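Local coordinates for catalase (Corynebacterium glutamicum, PDB 4B7H), which catalyses the breakdown of hydrogen peroxide into water and oxygen at a haem iron and is inhibited by nitric oxide, at residues A[80-85]-A[94-98]; A[259-264]-A[312-316]; A[337-341]-A[428-432]. All coordinates share one frame. Residues are numbered along the deposited sequence.

Contact 1 (A[80-85]-A[94-98])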
loop_
_atom_site.group_PDB
_atom_site.type_symbol
_atom_site.label_atom_id
_atom_site.label_comp_id
_atom_site.label_asym_id
_atom_site.label_seq_id
_atom_site.Cartn_x
_atom_site.Cartn_y
_atom_site.Cartn_z
ATOM N N LEU A 80 -4.867 14.940 32.397
ATOM C CA LEU A 80 -6.221 15.296 32.810
ATOM C C LEU A 80 -6.343 15.103 34.318
ATOM O O LEU A 80 -6.024 14.030 34.832
ATOM C CB LEU A 80 -7.239 14.393 32.105
ATOM C CG LEU A 80 -8.694 14.476 32.580
ATOM C CD1 LEU A 80 -9.291 15.831 32.230
ATOM C CD2 LEU A 80 -9.515 13.339 31.986
ATOM N N HIS A 81 -6.807 16.135 35.021
ATOM C CA HIS A 81 -7.003 16.069 36.471
ATOM C C HIS A 81 -8.476 16.275 36.836
ATOM O O HIS A 81 -9.052 17.323 36.539
ATOM C CB HIS A 81 -6.165 17.145 37.168
ATOM C CG HIS A 81 -4.690 16.932 37.059
ATOM N ND1 HIS A 81 -3.917 16.530 38.128
ATOM C CD2 HIS A 81 -3.843 17.068 36.011
ATOM C CE1 HIS A 81 -2.657 16.424 37.741
ATOM N NE2 HIS A 81 -2.587 16.740 36.460
ATOM N N ILE A 82 -9.087 15.292 37.491
ATOM C CA ILE A 82 -10.468 15.439 37.949
ATOM C C ILE A 82 -10.510 16.158 39.300
ATOM O O ILE A 82 -9.774 15.799 40.223
ATOM C CB ILE A 82 -11.165 14.070 38.048
ATOM C CG1 ILE A 82 -11.049 13.322 36.716
ATOM C CG2 ILE A 82 -12.615 14.226 38.466
ATOM C CD1 ILE A 82 -11.548 14.114 35.505
ATOM N N THR A 83 -11.367 17.174 39.415
ATOM C CA THR A 83 -11.466 17.963 40.647
ATOM C C THR A 83 -12.887 18.017 41.228
ATOM O O THR A 83 -13.103 18.575 42.309
ATOM C CB THR A 83 -10.942 19.413 40.456
ATOM O OG1 THR A 83 -11.761 20.105 39.501
ATOM C CG2 THR A 83 -9.488 19.419 39.986
ATOM N N GLU A 84 -13.847 17.450 40.505
ATOM C CA GLU A 84 -15.234 17.402 40.954
ATOM C C GLU A 84 -15.711 15.957 41.021
ATOM O O GLU A 84 -15.035 15.059 40.527
ATOM C CB GLU A 84 -16.120 18.189 39.990
ATOM C CG GLU A 84 -15.802 19.666 39.930
ATOM C CD GLU A 84 -16.312 20.416 41.148
ATOM O OE1 GLU A 84 -17.467 20.175 41.561
ATOM O OE2 GLU A 84 -15.554 21.241 41.695
ATOM N N ASP A 85 -16.861 15.733 41.652
ATOM C CA ASP A 85 -17.474 14.406 41.682
ATOM C C ASP A 85 -18.638 14.334 40.689
ATOM O O ASP A 85 -19.715 14.873 40.950
ATOM C CB ASP A 85 -17.945 14.071 43.105
ATOM C CG ASP A 85 -18.429 12.640 43.247
ATOM O OD1 ASP A 85 -18.648 11.964 42.219
ATOM O OD2 ASP A 85 -18.595 12.185 44.394
ATOM N N LEU A 94 -11.858 7.379 33.857
ATOM C CA LEU A 94 -11.034 8.588 33.851
ATOM C C LEU A 94 -11.723 9.785 34.517
ATOM O O LEU A 94 -11.054 10.755 34.884
ATOM C CB LEU A 94 -10.609 8.976 32.429
ATOM C CG LEU A 94 -11.608 9.801 31.605
ATOM C CD1 LEU A 94 -10.920 10.355 30.362
ATOM C CD2 LEU A 94 -12.837 8.982 31.209
ATOM N N PHE A 95 -13.050 9.728 34.659
ATOM C CA PHE A 95 -13.811 10.861 35.196
ATOM C C PHE A 95 -14.147 10.715 36.679
ATOM O O PHE A 95 -14.812 11.579 37.249
ATOM C CB PHE A 95 -15.105 11.082 34.394
ATOM C CG PHE A 95 -14.889 11.627 33.004
ATOM C CD1 PHE A 95 -13.888 12.558 32.743
ATOM C CD2 PHE A 95 -15.711 11.220 31.962
ATOM C CE1 PHE A 95 -13.703 13.057 31.454
ATOM C CE2 PHE A 95 -15.537 11.712 30.674
ATOM C CZ PHE A 95 -14.536 12.634 30.421
ATOM N N GLN A 96 -13.696 9.628 37.304
ATOM C CA GLN A 96 -13.970 9.408 38.729
ATOM C C GLN A 96 -13.136 10.346 39.618
ATOM O O GLN A 96 -12.103 10.858 39.189
ATOM C CB GLN A 96 -13.755 7.934 39.097
ATOM C CG GLN A 96 -14.611 6.964 38.284
ATOM C CD GLN A 96 -16.094 7.291 38.347
ATOM O OE1 GLN A 96 -16.712 7.228 39.416
ATOM N NE2 GLN A 96 -16.676 7.648 37.203
ATOM N N PRO A 97 -13.593 10.595 40.861
ATOM C CA PRO A 97 -12.929 11.596 41.706
ATOM C C PRO A 97 -11.424 11.384 41.853
ATOM O O PRO A 97 -10.958 10.259 42.047
ATOM C CB PRO A 97 -13.618 11.415 43.063
ATOM C CG PRO A 97 -14.988 10.951 42.712
ATOM C CD PRO A 97 -14.817 10.072 41.501
ATOM N N GLY A 98 -10.670 12.468 41.716
ATOM C CA GLY A 98 -9.236 12.428 41.931
ATOM C C GLY A 98 -8.383 11.826 40.827
ATOM O O GLY A 98 -7.156 11.872 40.923
HETATM O O HOH W 1 -12.432 14.895 42.071
HETATM O O HOH W 2 -15.782 12.593 39.512
#

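Contact 2 (A[259-264]-A[312-316])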
loop_
_atom_site.group_PDB
_atom_site.type_symbol
_atom_site.label_atom_id
_atom_site.label_comp_id
_atom_site.label_asym_id
_atom_site.label_seq_id
_atom_site.Cartn_x
_atom_site.Cartn_y
_atom_site.Cartn_z
ATOM N N LEU A 259 2.954 26.636 20.127
ATOM C CA LEU A 259 2.690 25.601 21.125
ATOM C C LEU A 259 3.997 24.937 21.582
ATOM O O LEU A 259 4.191 24.711 22.789
ATOM C CB LEU A 259 1.673 24.567 20.615
ATOM C CG LEU A 259 1.331 23.452 21.611
ATOM C CD1 LEU A 259 0.638 24.012 22.852
ATOM C CD2 LEU A 259 0.477 22.384 20.956
ATOM N N TYR A 260 4.893 24.652 20.633
ATOM C CA TYR A 260 6.198 24.075 20.950
ATOM C C TYR A 260 6.946 24.985 21.922
ATOM O O TYR A 260 7.455 24.535 22.949
ATOM C CB TYR A 260 7.030 23.858 19.670
ATOM C CG TYR A 260 8.526 23.695 19.944
ATOM C CD1 TYR A 260 9.040 22.486 20.379
ATOM C CD2 TYR A 260 9.411 24.759 19.781
ATOM C CE1 TYR A 260 10.401 22.317 20.640
ATOM C CE2 TYR A 260 10.765 24.615 20.045
ATOM C CZ TYR A 260 11.255 23.388 20.472
ATOM O OH TYR A 260 12.600 23.240 20.732
ATOM N N ASN A 261 7.017 26.264 21.579
ATOM C CA ASN A 261 7.738 27.231 22.396
ATOM C C ASN A 261 7.122 27.399 23.786
ATOM O O ASN A 261 7.844 27.473 24.779
ATOM C CB ASN A 261 7.807 28.588 21.690
ATOM C CG ASN A 261 8.815 28.615 20.554
ATOM O OD1 ASN A 261 9.766 27.839 20.529
ATOM N ND2 ASN A 261 8.620 29.534 19.615
ATOM N N ALA A 262 5.793 27.448 23.860
ATOM C CA ALA A 262 5.117 27.622 25.146
ATOM C C ALA A 262 5.489 26.487 26.088
ATOM O O ALA A 262 5.839 26.702 27.255
ATOM C CB ALA A 262 3.614 27.678 24.959
ATOM N N ILE A 263 5.439 25.267 25.579
ATOM C CA ILE A 263 5.738 24.118 26.419
ATOM C C ILE A 263 7.226 24.050 26.778
ATOM O O ILE A 263 7.574 23.745 27.922
ATOM C CB ILE A 263 5.224 22.812 25.789
ATOM C CG1 ILE A 263 3.697 22.847 25.760
ATOM C CG2 ILE A 263 5.720 21.590 26.567
ATOM C CD1 ILE A 263 3.084 21.697 25.032
ATOM N N GLU A 264 8.096 24.368 25.817
ATOM C CA GLU A 264 9.537 24.387 26.079
ATOM C C GLU A 264 9.895 25.402 27.166
ATOM O O GLU A 264 10.823 25.187 27.957
ATOM C CB GLU A 264 10.311 24.707 24.797
ATOM C CG GLU A 264 10.398 23.560 23.810
ATOM C CD GLU A 264 11.110 22.343 24.385
ATOM O OE1 GLU A 264 12.253 22.503 24.861
ATOM O OE2 GLU A 264 10.520 21.229 24.368
ATOM N N LEU A 312 -1.202 20.877 29.188
ATOM C CA LEU A 312 -0.267 20.345 28.201
ATOM C C LEU A 312 1.140 20.653 28.692
ATOM O O LEU A 312 1.545 21.825 28.741
ATOM C CB LEU A 312 -0.501 20.964 26.821
ATOM C CG LEU A 312 -1.930 20.848 26.282
ATOM C CD1 LEU A 312 -2.040 21.468 24.889
ATOM C CD2 LEU A 312 -2.388 19.394 26.269
ATOM N N ASN A 313 1.880 19.610 29.068
ATOM C CA ASN A 313 3.199 19.814 29.665
ATOM C C ASN A 313 4.341 19.008 29.044
ATOM O O ASN A 313 5.424 18.930 29.618
ATOM C CB ASN A 313 3.151 19.590 31.189
ATOM C CG ASN A 313 2.782 18.159 31.566
ATOM O OD1 ASN A 313 2.647 17.281 30.703
ATOM N ND2 ASN A 313 2.622 17.917 32.865
ATOM N N ARG A 314 4.113 18.424 27.872
ATOM C CA ARG A 314 5.151 17.633 27.229
ATOM C C ARG A 314 5.063 17.759 25.717
ATOM O O ARG A 314 4.026 17.452 25.122
ATOM C CB ARG A 314 5.024 16.165 27.657
ATOM C CG ARG A 314 5.903 15.182 26.856
ATOM C CD ARG A 314 7.404 15.349 27.148
ATOM N NE ARG A 314 7.683 15.077 28.554
ATOM C CZ ARG A 314 8.104 15.979 29.435
ATOM N NH1 ARG A 314 8.354 17.226 29.052
ATOM N NH2 ARG A 314 8.296 15.626 30.701
ATOM N N ASN A 315 6.147 18.211 25.097
ATOM C CA ASN A 315 6.244 18.221 23.647
ATOM C C ASN A 315 6.498 16.800 23.152
ATOM O O ASN A 315 7.068 15.978 23.880
ATOM C CB ASN A 315 7.391 19.128 23.189
ATOM C CG ASN A 315 7.009 20.600 23.155
ATOM O OD1 ASN A 315 7.815 21.478 23.490
ATOM N ND2 ASN A 315 5.786 20.878 22.736
ATOM N N PRO A 316 6.083 16.494 21.911
ATOM C CA PRO A 316 6.459 15.176 21.381
ATOM C C PRO A 316 7.985 15.001 21.307
ATOM O O PRO A 316 8.717 15.991 21.193
ATOM C CB PRO A 316 5.874 15.188 19.962
ATOM C CG PRO A 316 5.730 16.633 19.608
ATOM C CD PRO A 316 5.434 17.347 20.899
#

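Contact 3 (A[337-341]-A[428-432])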
loop_
_atom_site.group_PDB
_atom_site.type_symbol
_atom_site.label_atom_id
_atom_site.label_comp_id
_atom_site.label_asym_id
_atom_site.label_seq_id
_atom_site.Cartn_x
_atom_site.Cartn_y
_atom_site.Cartn_z
ATOM N N VAL A 337 -19.408 5.931 28.682
ATOM C CA VAL A 337 -19.623 6.908 27.616
ATOM C C VAL A 337 -20.335 6.223 26.455
ATOM O O VAL A 337 -20.012 5.082 26.100
ATOM C CB VAL A 337 -18.295 7.485 27.087
ATOM C CG1 VAL A 337 -18.540 8.442 25.930
ATOM C CG2 VAL A 337 -17.542 8.190 28.200
ATOM N N GLY A 338 -21.317 6.905 25.877
ATOM C CA GLY A 338 -22.023 6.390 24.722
ATOM C C GLY A 338 -22.214 7.449 23.654
ATOM O O GLY A 338 -21.809 8.609 23.823
ATOM N N LEU A 339 -22.843 7.035 22.557
ATOM C CA LEU A 339 -23.108 7.902 21.418
ATOM C C LEU A 339 -24.518 8.514 21.534
ATOM O O LEU A 339 -25.060 8.634 22.640
ATOM C CB LEU A 339 -22.950 7.105 20.114
ATOM C CG LEU A 339 -21.657 6.285 20.035
ATOM C CD1 LEU A 339 -21.614 5.393 18.794
ATOM C CD2 LEU A 339 -20.439 7.208 20.087
ATOM N N SER A 340 -25.104 8.888 20.399
ATOM C CA SER A 340 -26.435 9.499 20.346
ATOM C C SER A 340 -26.911 9.379 18.903
ATOM O O SER A 340 -26.113 9.026 18.031
ATOM C CB SER A 340 -26.366 10.975 20.752
ATOM O OG SER A 340 -25.792 11.763 19.720
ATOM N N PRO A 341 -28.200 9.665 18.639
ATOM C CA PRO A 341 -28.703 9.654 17.255
ATOM C C PRO A 341 -28.395 10.936 16.489
ATOM O O PRO A 341 -29.270 11.516 15.838
ATOM C CB PRO A 341 -30.220 9.481 17.412
ATOM C CG PRO A 341 -30.531 9.796 18.819
ATOM C CD PRO A 341 -29.283 9.682 19.640
ATOM N N ILE A 428 -23.296 1.096 23.364
ATOM C CA ILE A 428 -23.361 1.942 22.181
ATOM C C ILE A 428 -24.050 3.235 22.608
ATOM O O ILE A 428 -23.416 4.292 22.646
ATOM C CB ILE A 428 -24.059 1.221 21.007
ATOM C CG1 ILE A 428 -23.400 -0.143 20.774
ATOM C CG2 ILE A 428 -23.979 2.060 19.740
ATOM C CD1 ILE A 428 -24.056 -0.961 19.686
ATOM N N TYR A 429 -25.334 3.133 22.949
ATOM C CA TYR A 429 -26.036 4.150 23.747
ATOM C C TYR A 429 -27.402 3.617 24.135
ATOM O O TYR A 429 -27.949 2.736 23.460
ATOM C CB TYR A 429 -26.178 5.520 23.044
ATOM C CG TYR A 429 -26.891 5.523 21.707
ATOM C CD1 TYR A 429 -26.232 5.127 20.552
ATOM C CD2 TYR A 429 -28.203 5.961 21.590
ATOM C CE1 TYR A 429 -26.858 5.146 19.316
ATOM C CE2 TYR A 429 -28.846 5.985 20.352
ATOM C CZ TYR A 429 -28.169 5.563 19.219
ATOM O OH TYR A 429 -28.789 5.579 17.982
ATOM N N VAL A 430 -27.942 4.124 25.239
ATOM C CA VAL A 430 -29.339 3.859 25.560
ATOM C C VAL A 430 -30.150 4.730 24.611
ATOM O O VAL A 430 -30.118 5.964 24.702
ATOM C CB VAL A 430 -29.688 4.217 27.012
ATOM C CG1 VAL A 430 -31.152 3.887 27.295
ATOM C CG2 VAL A 430 -28.784 3.468 27.976
ATOM N N ASN A 431 -30.854 4.102 23.677
ATOM C CA ASN A 431 -31.518 4.871 22.631
ATOM C C ASN A 431 -32.822 5.504 23.099
ATOM O O ASN A 431 -33.514 4.959 23.972
ATOM C CB ASN A 431 -31.767 4.013 21.387
ATOM C CG ASN A 431 -32.600 2.779 21.688
ATOM O OD1 ASN A 431 -32.059 1.702 21.945
ATOM N ND2 ASN A 431 -33.923 2.932 21.660
ATOM N N PRO A 432 -33.152 6.667 22.525
ATOM C CA PRO A 432 -34.489 7.229 22.700
ATOM C C PRO A 432 -35.446 6.574 21.697
ATOM O O PRO A 432 -35.064 5.627 21.012
ATOM C CB PRO A 432 -34.275 8.700 22.358
ATOM C CG PRO A 432 -33.236 8.660 21.280
ATOM C CD PRO A 432 -32.303 7.521 21.674
#

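Contact 1 (A[80-85]-A[94-98])
Ile82 lays its branched side chain against the backbone of residues 94-98, running across three successive carbonyl groups. Its CG1 is 3.2 Å from Leu94 O, while Ile82 CG2 is 3.6 Å from Phe95 O and 3.5 Å from Gln96 O. A beta-branched residue suits this place: it fits the extended backbone of a strand and offers methyl groups in two directions, so Ile82 CD1 also meets the edge of the Phe95 ring, 3.9 Å from Phe95 CD1. Two positions earlier, and therefore on the same side of the strand, Leu80 continues the apolar surface with CD2 3.7 Å from Leu94 CD1 and 4.2 Å from Phe95 CE1. His81 between them points away and stacks on Tyr309 of the neighbouring strand 305-314. The strand here is the end of 73-82 in the antiparallel beta-barrel of the catalase fold, and residues 94-98 belong to the connection that returns the chain to strand 100-108, which pairs alongside 73-82 through backbone hydrogen bonds such as that of Leu80 with Thr101. Beyond Ile82 the backbones stay close, but no direct hydrogen bond joins them; two waters bridge their polar groups. One water accepts from Gly98 N (3.0 Å) and donates to Glu84 O (3.0 Å), with a weak bond to Ile82 O at 3.4 Å; a second donates to Glu84 O (2.8 Å) and to Phe95 O (2.7 Å). Gly98 has a positive phi of 77°, a conformation easy for a residue without a side chain, just before the next strand begins. At the exposed margin Asp85 OD1 lies 3.8 Å from Pro97 CG, its carboxylate being hydrogen-bonded to Ser87.

Contact 2 (A[259-264]-A[312-316])
Asn315 and Ile263 give up the most surface here, with Leu312 third. Asn315 follows the end of strand 312-314 and points its side chain at helix 259-264, where the amide sits near the carbonyl of Tyr260 and the carboxylate of Glu264; a short polar side chain is at home among such groups. Ile263, one turn beyond Leu259, points from the helix toward the strand. Its CG2 packs on the backbone, 3.8 Å from both Asn313 C and Arg314 N, and Ile263 CD1 is 4.1 Å from Leu312 CB. The helix crosses the strand at 78°, their axes 8.3 Å apart at closest, so a few side chains carry the contact. The strand closes with a classic beta bulge: Asn313 and Arg314 both face Phe77 of strand 73-82, in the antiparallel barrel of catalases. The side chains of both point away from the helix; among their partners are residues of the N-terminal arm: Asn313 bonds Ser4, and Arg314 bonds Glu2 and forms a salt bridge with Asp7. Leu312 instead joins the apolar cluster, its CD1 4.2 Å from Leu259 CD1, and also packs on Leu103, Val105 and Phe107 of strand 100-108. Tyr260 carries its hydroxyl outward to a hydrogen bond with Lys167 of the second subunit.

Contact 3 (A[337-341]-A[428-432])
Ile428 begins the contact through its backbone: its carbonyl oxygen accepts a nearly straight hydrogen bond from Leu339 N (2.8 Å, 169°). The same Ile428 O lies 3.3 Å from Gly338 CA, so close that a beta carbon on residue 338 would collide with it, which explains the glycine. Ile428 CG2 also touches Leu339 CD1 at 4.2 Å. Tyr429 follows and turns its side chain onto the other segment, with CB 3.3 Å from Leu339 O. One face of its ring is covered by Ser340 N, while Tyr429 CE2 reaches Pro341 CD at 3.8 Å; a flat aromatic can lie along a backbone in this way, and its hydroxyl is hydrogen-bonded to Gln346. Val430 points away, its backbone nitrogen held by Gln215 of strand 214-217. Asn431 ND2 donates to Pro432 O (3.0 Å), and the same amide group binds Asp438 and Leu439 of the third subunit. Pro432 closes the contact, its CG 3.8 Å from Pro341 CG, two rigid rings meeting without polar demands. Residues 428-432 lie in the long, largely irregular stretch that links barrel and C-terminal helices, the wrapping region of the catalase fold, which here runs between the barrel edge and neighbouring subunits of the tetramer.

How the contacts relate
Contact 2 and contact 3 are buried, whereas contact 1 is only partly so and is the one bridged by waters. Contacts 1 and 2 use neighbouring strands of the same sheet, 73-82 and 305-314, yet their centres are 23 Å apart: one seals a strand-to-strand connection, the other seats a helix against a strand. Contact 3 lies on the opposite side of the chain's centre from contact 2, and its two segments are joined by a clear backbone hydrogen bond. Both contact 2 and contact 3 touch the second subunit, and contact 3 also meets the third and fourth; contact 1 touches no other chain.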